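Local atomic coordinates of alpha-rhamnosidase (Dictyoglomus thermophilum, PDB entry 6I60), a protein that probably hydrolyses terminal non-reducing alpha-L-rhamnose residues from alpha-L-rhamnosides, as a bacterial alpha-L-rhamnosidase. Residues Glu879-Met884 against Val896-Phe902; Ile847-Pro853 against Val871-Trp875; Gly466-Cys470 against Phe830-Ala835. One frame throughout, in Å; residues are numbered along the deposited sequence.

Contact 1. Residues Glu879-Met884 against Val896-Phe902; sequences ENIFSM and VHVPKLF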
loop_
_atom_site.group_PDB
_atom_site.type_symbol
_atom_site.label_atom_id
_atom_site.label_comp_id
_atom_site.label_asym_id
_atom_site.label_seq_id
_atom_site.Cartn_x
_atom_site.Cartn_y
_atom_site.Cartn_z
ATOM N N GLU A 879 -1.257 -24.594 31.891
ATOM C CA GLU A 879 -2.212 -24.751 32.981
ATOM C C GLU A 879 -1.796 -23.991 34.233
ATOM O O GLU A 879 -2.656 -23.659 35.056
ATOM C CB GLU A 879 -2.398 -26.233 33.311
ATOM C CG GLU A 879 -3.614 -26.864 32.653
ATOM C CD GLU A 879 -3.280 -27.537 31.336
ATOM O OE1 GLU A 879 -3.921 -28.558 31.010
ATOM O OE2 GLU A 879 -2.377 -27.042 30.626
ATOM N N ASN A 880 -0.506 -23.699 34.392
ATOM C CA ASN A 880 -0.007 -23.028 35.585
ATOM C C ASN A 880 0.605 -21.668 35.288
ATOM O O ASN A 880 0.286 -20.692 35.974
ATOM C CB ASN A 880 1.018 -23.924 36.301
ATOM C CG ASN A 880 1.945 -24.641 35.337
ATOM O OD1 ASN A 880 1.668 -24.731 34.139
ATOM N ND2 ASN A 880 3.054 -25.159 35.856
ATOM N N ILE A 881 1.467 -21.565 34.280
ATOM C CA ILE A 881 2.231 -20.349 34.016
ATOM C C ILE A 881 1.698 -19.680 32.757
ATOM O O ILE A 881 1.489 -20.343 31.734
ATOM C CB ILE A 881 3.733 -20.650 33.873
ATOM C CG1 ILE A 881 4.212 -21.543 35.019
ATOM C CG2 ILE A 881 4.533 -19.356 33.817
ATOM C CD1 ILE A 881 4.953 -22.773 34.566
ATOM N N PHE A 882 1.486 -18.368 32.830
ATOM C CA PHE A 882 1.209 -17.539 31.660
ATOM C C PHE A 882 2.424 -16.649 31.429
ATOM O O PHE A 882 2.661 -15.706 32.191
ATOM C CB PHE A 882 -0.057 -16.706 31.847
ATOM C CG PHE A 882 -0.416 -15.879 30.643
ATOM C CD1 PHE A 882 -0.881 -16.482 29.484
ATOM C CD2 PHE A 882 -0.277 -14.500 30.663
ATOM C CE1 PHE A 882 -1.206 -15.727 28.371
ATOM C CE2 PHE A 882 -0.602 -13.739 29.554
ATOM C CZ PHE A 882 -1.065 -14.353 28.407
ATOM N N SER A 883 3.194 -16.953 30.390
ATOM C CA SER A 883 4.408 -16.212 30.089
ATOM C C SER A 883 4.098 -15.007 29.206
ATOM O O SER A 883 3.088 -14.963 28.503
ATOM C CB SER A 883 5.435 -17.114 29.400
ATOM O OG SER A 883 5.847 -18.169 30.251
ATOM N N MET A 884 4.991 -14.021 29.254
ATOM C CA MET A 884 4.857 -12.835 28.418
ATOM C C MET A 884 6.212 -12.158 28.291
ATOM O O MET A 884 6.848 -11.848 29.303
ATOM C CB MET A 884 3.825 -11.863 28.996
ATOM C CG MET A 884 3.182 -10.968 27.954
ATOM S SD MET A 884 1.981 -9.830 28.664
ATOM C CE MET A 884 1.324 -10.821 29.998
ATOM N N VAL A 896 1.765 -2.805 29.976
ATOM C CA VAL A 896 1.428 -4.222 29.948
ATOM C C VAL A 896 0.085 -4.442 30.629
ATOM O O VAL A 896 -0.200 -3.865 31.685
ATOM C CB VAL A 896 2.537 -5.051 30.619
ATOM C CG1 VAL A 896 2.400 -6.518 30.247
ATOM C CG2 VAL A 896 3.901 -4.519 30.222
ATOM N N HIS A 897 -0.751 -5.285 30.024
ATOM C CA HIS A 897 -2.062 -5.646 30.562
ATOM C C HIS A 897 -2.085 -7.161 30.729
ATOM O O HIS A 897 -2.572 -7.892 29.863
ATOM C CB HIS A 897 -3.201 -5.162 29.648
ATOM C CG HIS A 897 -3.425 -3.683 29.690
ATOM N ND1 HIS A 897 -4.482 -3.074 29.047
ATOM C CD2 HIS A 897 -2.731 -2.691 30.294
ATOM C CE1 HIS A 897 -4.429 -1.771 29.254
ATOM N NE2 HIS A 897 -3.375 -1.512 30.008
ATOM N N VAL A 898 -1.549 -7.633 31.850
ATOM C CA VAL A 898 -1.524 -9.061 32.152
ATOM C C VAL A 898 -2.932 -9.497 32.545
ATOM O O VAL A 898 -3.477 -9.001 33.541
ATOM C CB VAL A 898 -0.507 -9.382 33.258
ATOM C CG1 VAL A 898 -0.343 -10.882 33.409
ATOM C CG2 VAL A 898 0.834 -8.726 32.957
ATOM N N PRO A 899 -3.559 -10.406 31.798
ATOM C CA PRO A 899 -4.913 -10.846 32.156
ATOM C C PRO A 899 -4.901 -11.787 33.350
ATOM O O PRO A 899 -4.085 -12.709 33.437
ATOM C CB PRO A 899 -5.397 -11.564 30.890
ATOM C CG PRO A 899 -4.145 -12.055 30.242
ATOM C CD PRO A 899 -3.057 -11.067 30.581
ATOM N N LYS A 900 -5.822 -11.543 34.280
ATOM C CA LYS A 900 -5.934 -12.349 35.496
ATOM C C LYS A 900 -6.809 -13.557 35.186
ATOM O O LYS A 900 -8.038 -13.496 35.251
ATOM C CB LYS A 900 -6.500 -11.521 36.644
ATOM C CG LYS A 900 -6.024 -10.078 36.669
ATOM C CD LYS A 900 -6.214 -9.462 38.043
ATOM C CE LYS A 900 -7.639 -8.978 38.238
ATOM N NZ LYS A 900 -7.745 -8.023 39.376
ATOM N N LEU A 901 -6.165 -14.668 34.841
ATOM C CA LEU A 901 -6.862 -15.913 34.542
ATOM C C LEU A 901 -6.893 -16.872 35.725
ATOM O O LEU A 901 -7.440 -17.973 35.598
ATOM C CB LEU A 901 -6.218 -16.606 33.335
ATOM C CG LEU A 901 -5.757 -15.696 32.195
ATOM C CD1 LEU A 901 -4.803 -16.432 31.269
ATOM C CD2 LEU A 901 -6.948 -15.147 31.418
ATOM N N PHE A 902 -6.329 -16.483 36.866
ATOM C CA PHE A 902 -6.234 -17.348 38.032
ATOM C C PHE A 902 -6.716 -16.607 39.271
ATOM O O PHE A 902 -6.549 -15.390 39.390
ATOM C CB PHE A 902 -4.795 -17.836 38.248
ATOM C CG PHE A 902 -4.127 -18.329 36.997
ATOM C CD1 PHE A 902 -4.678 -19.365 36.260
ATOM C CD2 PHE A 902 -2.940 -17.761 36.560
ATOM C CE1 PHE A 902 -4.060 -19.824 35.110
ATOM C CE2 PHE A 902 -2.318 -18.216 35.412
ATOM C CZ PHE A 902 -2.879 -19.248 34.686
#
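Met884 and Val896 meet tip to tip at the packed end of this contact. The sulfur leads: Met884 SD lies 3.7 Å from Val896 CG1. Beyond it the chain bends at its last torsion, chi3 -33°, which brings the terminal methyl against Val898. Met884 CE sits 3.7 Å from Val898 CG2 and almost as near to CG1, so both branches of the valine touch it. Next along, the Phe882 ring reaches across from the same strand. With CG trans to the backbone N, chi1 -178°, the ring extends as far as Pro899. Phe882 CE2 comes to 3.8 Å from Pro899 CD, and the two side chains cross at about a right angle. Phe882, Met884, Val896, Val898 and Pro899 are all buried, and the meeting is purely apolar.

The other end is looser. Leu901 CD1 stands 4.3 Å from Phe882 CD1. Phe902 is partly exposed and turns its ring toward the turn at 879-880. There it meets mainly backbone: Phe902 CE2 is 3.6 Å from Asn880 O. Glu879 and Asn880 are exposed, and their side chains start off away from the other segment. Asn880 OD1 is hydrogen-bonded to Thr878.

Strands 882-884 and 896-899 run nearly antiparallel, at 167°, with their axes 9.2 Å apart. They are not partners in one sheet: Phe882 and Met884 pair with Met941 and Phe939, while Val896 pairs with Ile930. Two sheets thus pack face to face through side chains, the arrangement of a beta-sandwich, here in the C-terminal domain of the rhamnosidase.

Contact 2. Residues Ile847-Pro853 against Val871-Trp875; sequences IIFEPHP and VEINW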
loop_
_atom_site.group_PDB
_atom_site.type_symbol
_atom_site.label_atom_id
_atom_site.label_comp_id
_atom_site.label_asym_id
_atom_site.label_seq_id
_atom_site.Cartn_x
_atom_site.Cartn_y
_atom_site.Cartn_z
ATOM N N ILE A 847 2.918 2.105 23.972
ATOM C CA ILE A 847 2.499 0.820 23.431
ATOM C C ILE A 847 1.680 0.095 24.487
ATOM O O ILE A 847 2.042 0.085 25.670
ATOM C CB ILE A 847 3.711 -0.026 22.993
ATOM C CG1 ILE A 847 4.733 0.847 22.264
ATOM C CG2 ILE A 847 3.266 -1.187 22.116
ATOM C CD1 ILE A 847 6.017 0.131 21.941
ATOM N N ILE A 848 0.573 -0.504 24.062
ATOM C CA ILE A 848 -0.299 -1.277 24.939
ATOM C C ILE A 848 -0.091 -2.748 24.611
ATOM O O ILE A 848 -0.427 -3.203 23.510
ATOM C CB ILE A 848 -1.771 -0.875 24.784
ATOM C CG1 ILE A 848 -1.929 0.639 24.930
ATOM C CG2 ILE A 848 -2.629 -1.594 25.810
ATOM C CD1 ILE A 848 -3.358 1.116 24.814
ATOM N N PHE A 849 0.468 -3.493 25.563
ATOM C CA PHE A 849 0.688 -4.933 25.422
ATOM C C PHE A 849 -0.433 -5.644 26.176
ATOM O O PHE A 849 -0.314 -5.945 27.363
ATOM C CB PHE A 849 2.062 -5.332 25.950
ATOM C CG PHE A 849 3.208 -4.699 25.212
ATOM C CD1 PHE A 849 3.674 -5.248 24.028
ATOM C CD2 PHE A 849 3.828 -3.563 25.706
ATOM C CE1 PHE A 849 4.731 -4.672 23.348
ATOM C CE2 PHE A 849 4.885 -2.982 25.030
ATOM C CZ PHE A 849 5.339 -3.539 23.850
ATOM N N GLU A 850 -1.535 -5.917 25.475
ATOM C CA GLU A 850 -2.721 -6.539 26.066
ATOM C C GLU A 850 -3.060 -7.811 25.300
ATOM O O GLU A 850 -3.869 -7.783 24.358
ATOM C CB GLU A 850 -3.901 -5.571 26.068
ATOM C CG GLU A 850 -5.136 -6.100 26.768
ATOM C CD GLU A 850 -6.351 -5.230 26.530
ATOM O OE1 GLU A 850 -6.321 -4.047 26.930
ATOM O OE2 GLU A 850 -7.330 -5.729 25.939
ATOM N N PRO A 851 -2.478 -8.947 25.672
ATOM C CA PRO A 851 -2.790 -10.199 24.977
ATOM C C PRO A 851 -4.153 -10.740 25.372
ATOM O O PRO A 851 -4.665 -10.479 26.463
ATOM C CB PRO A 851 -1.670 -11.140 25.434
ATOM C CG PRO A 851 -1.298 -10.634 26.784
ATOM C CD PRO A 851 -1.494 -9.139 26.751
ATOM N N HIS A 852 -4.741 -11.506 24.457
ATOM C CA HIS A 852 -6.059 -12.107 24.651
ATOM C C HIS A 852 -5.960 -13.600 24.371
ATOM O O HIS A 852 -6.236 -14.053 23.252
ATOM C CB HIS A 852 -7.106 -11.446 23.756
ATOM C CG HIS A 852 -7.495 -10.069 24.198
ATOM N ND1 HIS A 852 -8.773 -9.753 24.607
ATOM C CD2 HIS A 852 -6.774 -8.928 24.301
ATOM C CE1 HIS A 852 -8.821 -8.475 24.940
ATOM N NE2 HIS A 852 -7.621 -7.953 24.765
ATOM N N PRO A 853 -5.568 -14.396 25.366
ATOM C CA PRO A 853 -5.489 -15.848 25.157
ATOM C C PRO A 853 -6.852 -16.511 25.266
ATOM O O PRO A 853 -7.269 -16.923 26.354
ATOM C CB PRO A 853 -4.539 -16.312 26.268
ATOM C CG PRO A 853 -4.617 -15.249 27.329
ATOM C CD PRO A 853 -5.241 -14.008 26.748
ATOM N N VAL A 871 9.160 -3.458 17.923
ATOM C CA VAL A 871 8.137 -3.697 18.933
ATOM C C VAL A 871 7.752 -5.169 18.865
ATOM O O VAL A 871 7.433 -5.680 17.784
ATOM C CB VAL A 871 6.904 -2.798 18.723
ATOM C CG1 VAL A 871 5.849 -3.083 19.783
ATOM C CG2 VAL A 871 7.303 -1.329 18.742
ATOM N N GLU A 872 7.780 -5.848 20.010
ATOM C CA GLU A 872 7.558 -7.287 20.045
ATOM C C GLU A 872 6.677 -7.657 21.230
ATOM O O GLU A 872 6.751 -7.044 22.297
ATOM C CB GLU A 872 8.887 -8.052 20.126
ATOM C CG GLU A 872 8.780 -9.529 19.784
ATOM C CD GLU A 872 10.134 -10.198 19.678
ATOM O OE1 GLU A 872 10.761 -10.108 18.600
ATOM O OE2 GLU A 872 10.573 -10.816 20.673
ATOM N N ILE A 873 5.840 -8.674 21.026
ATOM C CA ILE A 873 5.023 -9.254 22.087
ATOM C C ILE A 873 5.016 -10.768 21.911
ATOM O O ILE A 873 4.874 -11.270 20.792
ATOM C CB ILE A 873 3.585 -8.694 22.088
ATOM C CG1 ILE A 873 2.776 -9.301 23.237
ATOM C CG2 ILE A 873 2.897 -8.937 20.749
ATOM C CD1 ILE A 873 1.832 -8.326 23.904
ATOM N N ASN A 874 5.200 -11.491 23.013
ATOM C CA ASN A 874 5.153 -12.946 23.025
ATOM C C ASN A 874 4.428 -13.389 24.282
ATOM O O ASN A 874 4.646 -12.820 25.355
ATOM C CB ASN A 874 6.555 -13.574 23.006
ATOM C CG ASN A 874 7.446 -13.000 21.924
ATOM O OD1 ASN A 874 7.594 -13.587 20.855
ATOM N ND2 ASN A 874 8.062 -11.857 22.205
ATOM N N TRP A 875 3.571 -14.400 24.156
ATOM C CA TRP A 875 2.903 -14.948 25.327
ATOM C C TRP A 875 2.652 -16.434 25.133
ATOM O O TRP A 875 2.371 -16.889 24.020
ATOM C CB TRP A 875 1.586 -14.215 25.628
ATOM C CG TRP A 875 0.538 -14.303 24.557
ATOM C CD1 TRP A 875 0.280 -13.380 23.586
ATOM C CD2 TRP A 875 -0.414 -15.359 24.367
ATOM N NE1 TRP A 875 -0.763 -13.800 22.798
ATOM C CE2 TRP A 875 -1.207 -15.012 23.256
ATOM C CE3 TRP A 875 -0.666 -16.568 25.026
ATOM C CZ2 TRP A 875 -2.236 -15.829 22.787
ATOM C CZ3 TRP A 875 -1.686 -17.378 24.558
ATOM C CH2 TRP A 875 -2.459 -17.004 23.451
#
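Pro851 and Pro853 lie over one face of the Trp875 indole. Pro851 CB makes a CH-pi contact 3.9 Å from the centroid of the Trp875 five-membered ring. Pro853 CB does the same over the six-membered ring, 3.5 Å from Trp875 CZ3. The tryptophan takes the less common first torsion, chi1 62°, with CG between backbone N and carbonyl carbon, and this lays the indole along the Pro-His-Pro run. Further back, Ile873 CD1 meets the Phe849 ring at its edge, 3.6 Å from Phe849 CD1. The two side chains slide past each other in opposite directions. At the far end, Ile847 and Val871 touch methyl to methyl, with Ile847 CD1 3.7 Å from Val871 CG2.

A second shell surrounds these groups. Trp875 NE1 is hydrogen-bonded to Ile834 O, which helps to fix the turn of the indole. Ile847 CG2 lies over one face of the Phe849 ring, toward its rim. On the side turned from Trp875, His852 NE2 gives a 2.5 Å hydrogen bond to Glu850 OE2, using the anti lone pair of that oxygen. His852 ND1 is bonded to Asp777, and Glu850 OE1 to His897.

Strands 847-849 and 871-875 run almost parallel, at 10°, but belong to different sheets. Strand 846-849 lies between 837-841 and 893-899, and strand 869-877 between 859-866 and 882-888. Val837 also touches Ile847, Val871 and Ile873.

Contact 3. Residues Gly466-Cys470 against Phe830-Ala835; sequences GEFIC and FYRVIA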
loop_
_atom_site.group_PDB
_atom_site.type_symbol
_atom_site.label_atom_id
_atom_site.label_comp_id
_atom_site.label_asym_id
_atom_site.label_seq_id
_atom_site.Cartn_x
_atom_site.Cartn_y
_atom_site.Cartn_z
ATOM N N GLY A 466 5.834 -6.127 9.881
ATOM C CA GLY A 466 5.458 -6.924 11.035
ATOM C C GLY A 466 5.311 -8.387 10.691
ATOM O O GLY A 466 4.943 -8.748 9.569
ATOM N N GLU A 467 5.613 -9.235 11.670
ATOM C CA GLU A 467 5.360 -10.665 11.598
ATOM C C GLU A 467 4.227 -11.028 12.550
ATOM O O GLU A 467 3.920 -10.293 13.493
ATOM C CB GLU A 467 6.614 -11.475 11.954
ATOM C CG GLU A 467 7.820 -11.194 11.078
ATOM C CD GLU A 467 9.120 -11.687 11.697
ATOM O OE1 GLU A 467 9.199 -11.775 12.943
ATOM O OE2 GLU A 467 10.064 -11.986 10.938
ATOM N N PHE A 468 3.603 -12.176 12.291
ATOM C CA PHE A 468 2.579 -12.699 13.189
ATOM C C PHE A 468 2.477 -14.204 13.013
ATOM O O PHE A 468 2.444 -14.698 11.881
ATOM C CB PHE A 468 1.215 -12.052 12.935
ATOM C CG PHE A 468 0.090 -12.727 13.665
ATOM C CD1 PHE A 468 -0.082 -12.535 15.028
ATOM C CD2 PHE A 468 -0.786 -13.568 12.998
ATOM C CE1 PHE A 468 -1.110 -13.160 15.708
ATOM C CE2 PHE A 468 -1.816 -14.195 13.674
ATOM C CZ PHE A 468 -1.977 -13.990 15.030
ATOM N N ILE A 469 2.417 -14.927 14.130
ATOM C CA ILE A 469 2.233 -16.371 14.122
ATOM C C ILE A 469 1.356 -16.750 15.308
ATOM O O ILE A 469 1.414 -16.133 16.376
ATOM C CB ILE A 469 3.581 -17.132 14.149
ATOM C CG1 ILE A 469 3.372 -18.612 13.807
ATOM C CG2 ILE A 469 4.282 -16.958 15.493
ATOM C CD1 ILE A 469 4.632 -19.327 13.358
ATOM N N CYS A 470 0.524 -17.766 15.104
ATOM C CA CYS A 470 -0.469 -18.173 16.082
ATOM C C CYS A 470 -0.306 -19.652 16.397
ATOM O O CYS A 470 0.320 -20.405 15.646
ATOM C CB CYS A 470 -1.891 -17.906 15.566
ATOM S SG CYS A 470 -3.095 -17.524 16.836
ATOM N N PHE A 830 -5.770 -9.706 14.466
ATOM C CA PHE A 830 -4.794 -10.691 14.923
ATOM C C PHE A 830 -3.625 -10.022 15.635
ATOM O O PHE A 830 -3.096 -10.560 16.615
ATOM C CB PHE A 830 -4.289 -11.521 13.743
ATOM C CG PHE A 830 -5.362 -12.304 13.045
ATOM C CD1 PHE A 830 -6.488 -12.730 13.730
ATOM C CD2 PHE A 830 -5.239 -12.621 11.702
ATOM C CE1 PHE A 830 -7.474 -13.456 13.087
ATOM C CE2 PHE A 830 -6.220 -13.345 11.053
ATOM C CZ PHE A 830 -7.340 -13.764 11.747
ATOM N N TYR A 831 -3.209 -8.847 15.159
ATOM C CA TYR A 831 -2.081 -8.147 15.763
ATOM C C TYR A 831 -2.468 -7.496 17.086
ATOM O O TYR A 831 -1.764 -7.647 18.091
ATOM C CB TYR A 831 -1.543 -7.091 14.796
ATOM C CG TYR A 831 -0.648 -7.623 13.700
ATOM C CD1 TYR A 831 -1.180 -8.056 12.494
ATOM C CD2 TYR A 831 0.730 -7.675 13.865
ATOM C CE1 TYR A 831 -0.366 -8.536 11.484
ATOM C CE2 TYR A 831 1.552 -8.153 12.861
ATOM C CZ TYR A 831 0.999 -8.581 11.674
ATOM O OH TYR A 831 1.810 -9.057 10.672
ATOM N N ARG A 832 -3.591 -6.771 17.103
ATOM C CA ARG A 832 -3.925 -5.920 18.239
ATOM C C ARG A 832 -4.581 -6.685 19.384
ATOM O O ARG A 832 -4.474 -6.262 20.540
ATOM C CB ARG A 832 -4.847 -4.784 17.789
ATOM C CG ARG A 832 -4.327 -3.977 16.608
ATOM C CD ARG A 832 -5.301 -2.871 16.205
ATOM N NE ARG A 832 -6.669 -3.149 16.638
ATOM C CZ ARG A 832 -7.343 -2.408 17.513
ATOM N NH1 ARG A 832 -6.781 -1.335 18.054
ATOM N NH2 ARG A 832 -8.583 -2.742 17.850
ATOM N N VAL A 833 -5.266 -7.792 19.100
ATOM C CA VAL A 833 -6.038 -8.519 20.107
ATOM C C VAL A 833 -5.431 -9.891 20.397
ATOM O O VAL A 833 -5.046 -10.179 21.532
ATOM C CB VAL A 833 -7.522 -8.636 19.692
ATOM C CG1 VAL A 833 -8.258 -9.604 20.604
ATOM C CG2 VAL A 833 -8.177 -7.267 19.725
ATOM N N ILE A 834 -5.341 -10.753 19.382
ATOM C CA ILE A 834 -4.826 -12.106 19.592
ATOM C C ILE A 834 -3.385 -12.051 20.081
ATOM O O ILE A 834 -3.045 -12.585 21.142
ATOM C CB ILE A 834 -4.957 -12.942 18.308
ATOM C CG1 ILE A 834 -6.427 -13.275 18.044
ATOM C CG2 ILE A 834 -4.127 -14.217 18.408
ATOM C CD1 ILE A 834 -6.636 -14.285 16.944
ATOM N N ALA A 835 -2.513 -11.400 19.310
ATOM C CA ALA A 835 -1.159 -11.137 19.783
ATOM C C ALA A 835 -1.179 -10.133 20.929
ATOM O O ALA A 835 -0.706 -10.421 22.036
ATOM C CB ALA A 835 -0.291 -10.635 18.631
#
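Phe468 and Phe830 hold their rings nearly parallel, at 9°, yet slid so far apart that they barely overlap. One face of Phe468 is instead met by the CB of Phe830, a CH-pi contact 3.9 Å from the ring centroid. Ala835 CB and Ile834 CG2 approach the edge of the same ring. A first torsion of 170° swings this ring out from strand 466-470 onto helix 830-835. The CB of Phe468 in turn lies over one face of the Tyr831 ring, 4.1 Å from its centroid. Beyond the phenylalanine, Cys470 SG rests 3.8 Å from Ile834 CG2. The helix widens into a pi-type turn here, with Ala835 N hydrogen-bonded to Phe830 O at 2.9 Å.

With a serine in place of Phe468, the CB of Phe830 would probably lose the ring it lies over, and a gap would open beside Ile834 and Ala835.

His479 meets Phe468 edge-to-face, and Ile475 of helix 473-488 also touches it. The Tyr831 hydroxyl is hydrogen-bonded to Asn520. The strand is therefore held to the helix by aromatic and CH-pi packing, while the buried phenol satisfies its polar end with a side chain from another helix.

Contacts 2 and 3 are buried, whereas contact 1 is only partly so and lies farthest from the centre of the chain. Contacts 1 and 2 join the same two sheets, through neighbouring strands of each. They touch directly: His897 N is probably hydrogen-bonded to Phe849 O, and Phe882 packs on Trp875. Contact 3 sets the outermost strand of one of these sheets against a helix, both within the six-hairpin glycosidase domain. It meets contact 2 where His852 CB packs on Val833 O, but does not touch contact 1. The chemistry shifts along this series, from mixed methionine, phenylalanine and aliphatic packing, through proline on tryptophan, to an aromatic cluster.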